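Local coordinates for protein D-mannose isomerase (Marinomonas mediterranea, PDB 5X32) that catalyses the reversible isomerization of D-mannose to D-fructose and, less efficiently, acts on D-lyxose, at residues 46-54 against 95-103. Numbering follows the deposited sequence.
Sequences DPNTRHLVS and GYVWLLDGG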
loop_
_atom_site.group_PDB
_atom_site.type_symbol
_atom_site.label_atom_id
_atom_site.label_comp_id
_atom_site.label_asym_id
_atom_site.label_seq_id
_atom_site.Cartn_x
_atom_site.Cartn_y
_atom_site.Cartn_z
ATOM N N ASP A 46 14.319 -1.738 17.396
ATOM C CA ASP A 46 15.004 -2.894 16.817
ATOM C C ASP A 46 15.740 -2.424 15.562
ATOM O O ASP A 46 15.133 -2.368 14.471
ATOM C CB ASP A 46 14.009 -4.006 16.470
ATOM C CG ASP A 46 14.674 -5.233 15.864
ATOM O OD1 ASP A 46 15.818 -5.125 15.352
ATOM O OD2 ASP A 46 14.031 -6.314 15.881
ATOM N N PRO A 47 17.066 -2.178 15.691
ATOM C CA PRO A 47 17.906 -1.573 14.645
ATOM C C PRO A 47 18.496 -2.593 13.686
ATOM O O PRO A 47 19.048 -2.227 12.647
ATOM C CB PRO A 47 19.030 -0.920 15.441
ATOM C CG PRO A 47 19.184 -1.815 16.623
ATOM C CD PRO A 47 17.790 -2.291 16.971
ATOM N N ASN A 48 18.309 -3.868 13.984
ATOM C CA ASN A 48 18.906 -4.880 13.147
ATOM C C ASN A 48 17.954 -5.516 12.154
ATOM O O ASN A 48 18.240 -5.564 10.968
ATOM C CB ASN A 48 19.507 -5.972 14.032
ATOM C CG ASN A 48 20.609 -5.448 14.922
ATOM O OD1 ASN A 48 21.454 -4.651 14.488
ATOM N ND2 ASN A 48 20.624 -5.903 16.164
ATOM N N THR A 49 16.790 -5.937 12.621
ATOM C CA THR A 49 15.880 -6.645 11.748
ATOM C C THR A 49 15.338 -5.741 10.659
ATOM O O THR A 49 14.839 -4.655 10.916
ATOM C CB THR A 49 14.741 -7.248 12.552
ATOM O OG1 THR A 49 15.301 -8.125 13.533
ATOM C CG2 THR A 49 13.802 -8.048 11.655
ATOM N N ARG A 50 15.450 -6.210 9.428
ATOM C CA ARG A 50 14.940 -5.467 8.302
ATOM C C ARG A 50 14.156 -6.314 7.334
ATOM O O ARG A 50 14.454 -7.494 7.092
ATOM C CB ARG A 50 16.065 -4.728 7.592
ATOM C CG ARG A 50 16.458 -3.529 8.413
ATOM C CD ARG A 50 17.824 -3.030 8.149
ATOM N NE ARG A 50 18.368 -2.430 9.362
ATOM C CZ ARG A 50 19.164 -1.373 9.361
ATOM N NH1 ARG A 50 19.480 -0.787 8.214
ATOM N NH2 ARG A 50 19.618 -0.894 10.507
ATOM N N HIS A 51 13.132 -5.668 6.794
ATOM C CA HIS A 51 12.164 -6.328 5.941
ATOM C C HIS A 51 12.101 -5.624 4.605
ATOM O O HIS A 51 12.112 -4.390 4.535
ATOM C CB HIS A 51 10.785 -6.326 6.600
ATOM C CG HIS A 51 9.810 -7.262 5.966
ATOM N ND1 HIS A 51 9.333 -7.084 4.685
ATOM C CD2 HIS A 51 9.209 -8.377 6.443
ATOM C CE1 HIS A 51 8.503 -8.068 4.388
ATOM N NE2 HIS A 51 8.405 -8.862 5.438
ATOM N N LEU A 52 11.993 -6.417 3.549
ATOM C CA LEU A 52 11.973 -5.885 2.203
ATOM C C LEU A 52 10.870 -4.828 2.042
ATOM O O LEU A 52 11.097 -3.794 1.403
ATOM C CB LEU A 52 11.757 -7.019 1.206
ATOM C CG LEU A 52 11.756 -6.646 -0.268
ATOM C CD1 LEU A 52 13.144 -6.084 -0.659
ATOM C CD2 LEU A 52 11.355 -7.843 -1.078
ATOM N N VAL A 53 9.709 -5.058 2.665
ATOM C CA VAL A 53 8.572 -4.143 2.513
ATOM C C VAL A 53 8.881 -2.757 3.108
ATOM O O VAL A 53 8.548 -1.743 2.502
ATOM C CB VAL A 53 7.264 -4.744 3.132
ATOM C CG1 VAL A 53 6.093 -3.750 3.092
ATOM C CG2 VAL A 53 6.875 -6.008 2.398
ATOM N N SER A 54 9.575 -2.683 4.244
ATOM C CA SER A 54 9.951 -1.353 4.736
ATOM C C SER A 54 11.131 -0.774 3.951
ATOM O O SER A 54 11.208 0.447 3.745
ATOM C CB SER A 54 10.299 -1.372 6.229
ATOM O OG SER A 54 9.157 -1.576 7.046
ATOM N N GLY A 95 16.369 -12.735 -6.953
ATOM C CA GLY A 95 15.297 -12.600 -5.985
ATOM C C GLY A 95 15.749 -11.664 -4.883
ATOM O O GLY A 95 16.917 -11.284 -4.838
ATOM N N TYR A 96 14.829 -11.291 -3.994
ATOM C CA TYR A 96 15.155 -10.359 -2.919
ATOM C C TYR A 96 14.949 -10.983 -1.561
ATOM O O TYR A 96 13.964 -11.679 -1.323
ATOM C CB TYR A 96 14.324 -9.086 -3.035
ATOM C CG TYR A 96 14.718 -8.238 -4.220
ATOM C CD1 TYR A 96 14.362 -8.609 -5.519
ATOM C CD2 TYR A 96 15.445 -7.066 -4.048
ATOM C CE1 TYR A 96 14.719 -7.841 -6.610
ATOM C CE2 TYR A 96 15.802 -6.285 -5.137
ATOM C CZ TYR A 96 15.433 -6.677 -6.417
ATOM O OH TYR A 96 15.780 -5.906 -7.505
ATOM N N VAL A 97 15.912 -10.737 -0.677
ATOM C CA VAL A 97 15.836 -11.204 0.697
ATOM C C VAL A 97 14.598 -10.581 1.376
ATOM O O VAL A 97 14.405 -9.358 1.361
ATOM C CB VAL A 97 17.136 -10.860 1.462
ATOM C CG1 VAL A 97 17.032 -11.255 2.932
ATOM C CG2 VAL A 97 18.320 -11.558 0.804
ATOM N N TRP A 98 13.744 -11.441 1.921
ATOM C CA TRP A 98 12.481 -11.027 2.525
ATOM C C TRP A 98 12.747 -10.478 3.916
ATOM O O TRP A 98 12.242 -9.409 4.288
ATOM C CB TRP A 98 11.514 -12.214 2.547
ATOM C CG TRP A 98 10.121 -11.975 3.058
ATOM C CD1 TRP A 98 9.558 -12.482 4.204
ATOM C CD2 TRP A 98 9.105 -11.179 2.436
ATOM N NE1 TRP A 98 8.262 -12.068 4.313
ATOM C CE2 TRP A 98 7.955 -11.263 3.245
ATOM C CE3 TRP A 98 9.054 -10.410 1.270
ATOM C CZ2 TRP A 98 6.774 -10.600 2.932
ATOM C CZ3 TRP A 98 7.882 -9.749 0.967
ATOM C CH2 TRP A 98 6.757 -9.848 1.798
ATOM N N LEU A 99 13.577 -11.187 4.675
ATOM C CA LEU A 99 13.875 -10.722 6.024
ATOM C C LEU A 99 15.335 -10.963 6.405
ATOM O O LEU A 99 15.889 -12.033 6.133
ATOM C CB LEU A 99 12.963 -11.428 7.022
ATOM C CG LEU A 99 12.810 -10.705 8.352
ATOM C CD1 LEU A 99 11.980 -9.436 8.156
ATOM C CD2 LEU A 99 12.214 -11.613 9.397
ATOM N N LEU A 100 15.945 -10.012 7.101
ATOM C CA LEU A 100 17.369 -10.145 7.398
ATOM C C LEU A 100 17.774 -9.468 8.704
ATOM O O LEU A 100 17.166 -8.484 9.117
ATOM C CB LEU A 100 18.183 -9.589 6.215
ATOM C CG LEU A 100 17.993 -8.113 5.835
ATOM C CD1 LEU A 100 18.844 -7.170 6.703
ATOM C CD2 LEU A 100 18.240 -7.856 4.358
ATOM N N ASP A 101 18.821 -9.990 9.335
ATOM C CA ASP A 101 19.400 -9.403 10.547
ATOM C C ASP A 101 20.892 -9.250 10.326
ATOM O O ASP A 101 21.609 -10.246 10.272
ATOM C CB ASP A 101 19.137 -10.292 11.778
ATOM C CG ASP A 101 19.641 -9.673 13.096
ATOM O OD1 ASP A 101 20.559 -8.827 13.054
ATOM O OD2 ASP A 101 19.143 -10.058 14.187
ATOM N N GLY A 102 21.351 -8.007 10.222
ATOM C CA GLY A 102 22.744 -7.730 9.945
ATOM C C GLY A 102 23.232 -8.390 8.667
ATOM O O GLY A 102 22.642 -8.221 7.593
ATOM N N GLY A 103 24.301 -9.170 8.777
ATOM C CA GLY A 103 24.843 -9.814 7.604
ATOM C C GLY A 103 24.201 -11.160 7.349
ATOM O O GLY A 103 24.560 -11.849 6.394
#
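Arg50 and Leu100 form the hydrogen-bonded pair of a short antiparallel bridge between strands 49-51 and 99-101, whose axes run at 158°. Arg50 N to Leu100 O and Leu100 N to Arg50 O each measure 2.9 Å. A third backbone bond, Leu52 N to Trp98 O at 3.1 Å, carries the pairing into the first turn of helix 52-69.

An aromatic pair adjoins that turn. The His51 ring turns its edge to the face of the Trp98 six-membered ring, with planes 68° apart and His51 NE2 3.3 Å from Trp98 CE2. His51 CG lies anti to the backbone N (chi1 -166°), as does Trp98 CG, and the two side chains run side by side in the same direction. Trp98 O sits over the centre of one imidazole face. The ring's rotation is fixed by the N-cap bond, since His51 ND1 accepts from Val53 N, 2.9 Å away and in the ring plane. Leu99 CD1 comes obliquely to the imidazole, 3.4 Å from His51 CD2.

Apolar contacts flank the pair: Val53 CG2 meets the indole at CH2, and Leu52 CD2 reaches Tyr96 CB at 3.8 Å. The ring of His111 also stacks with Trp98. With Trp98 cut back to alanine, the His51 edge is likely to lose its aromatic face, and Val53 CG2 and the His111 ring a packing partner.

Within this (alpha/alpha)-barrel of the N-acylglucosamine 2-epimerase family, Val53 lies about 8 Å, side chain to side chain, from His380, a probable proton donor/acceptor. The chemistry thus implies a helix start doubly fixed, by backbone pairing and by a capping imidazole braced against indole, near the probable catalytic centre.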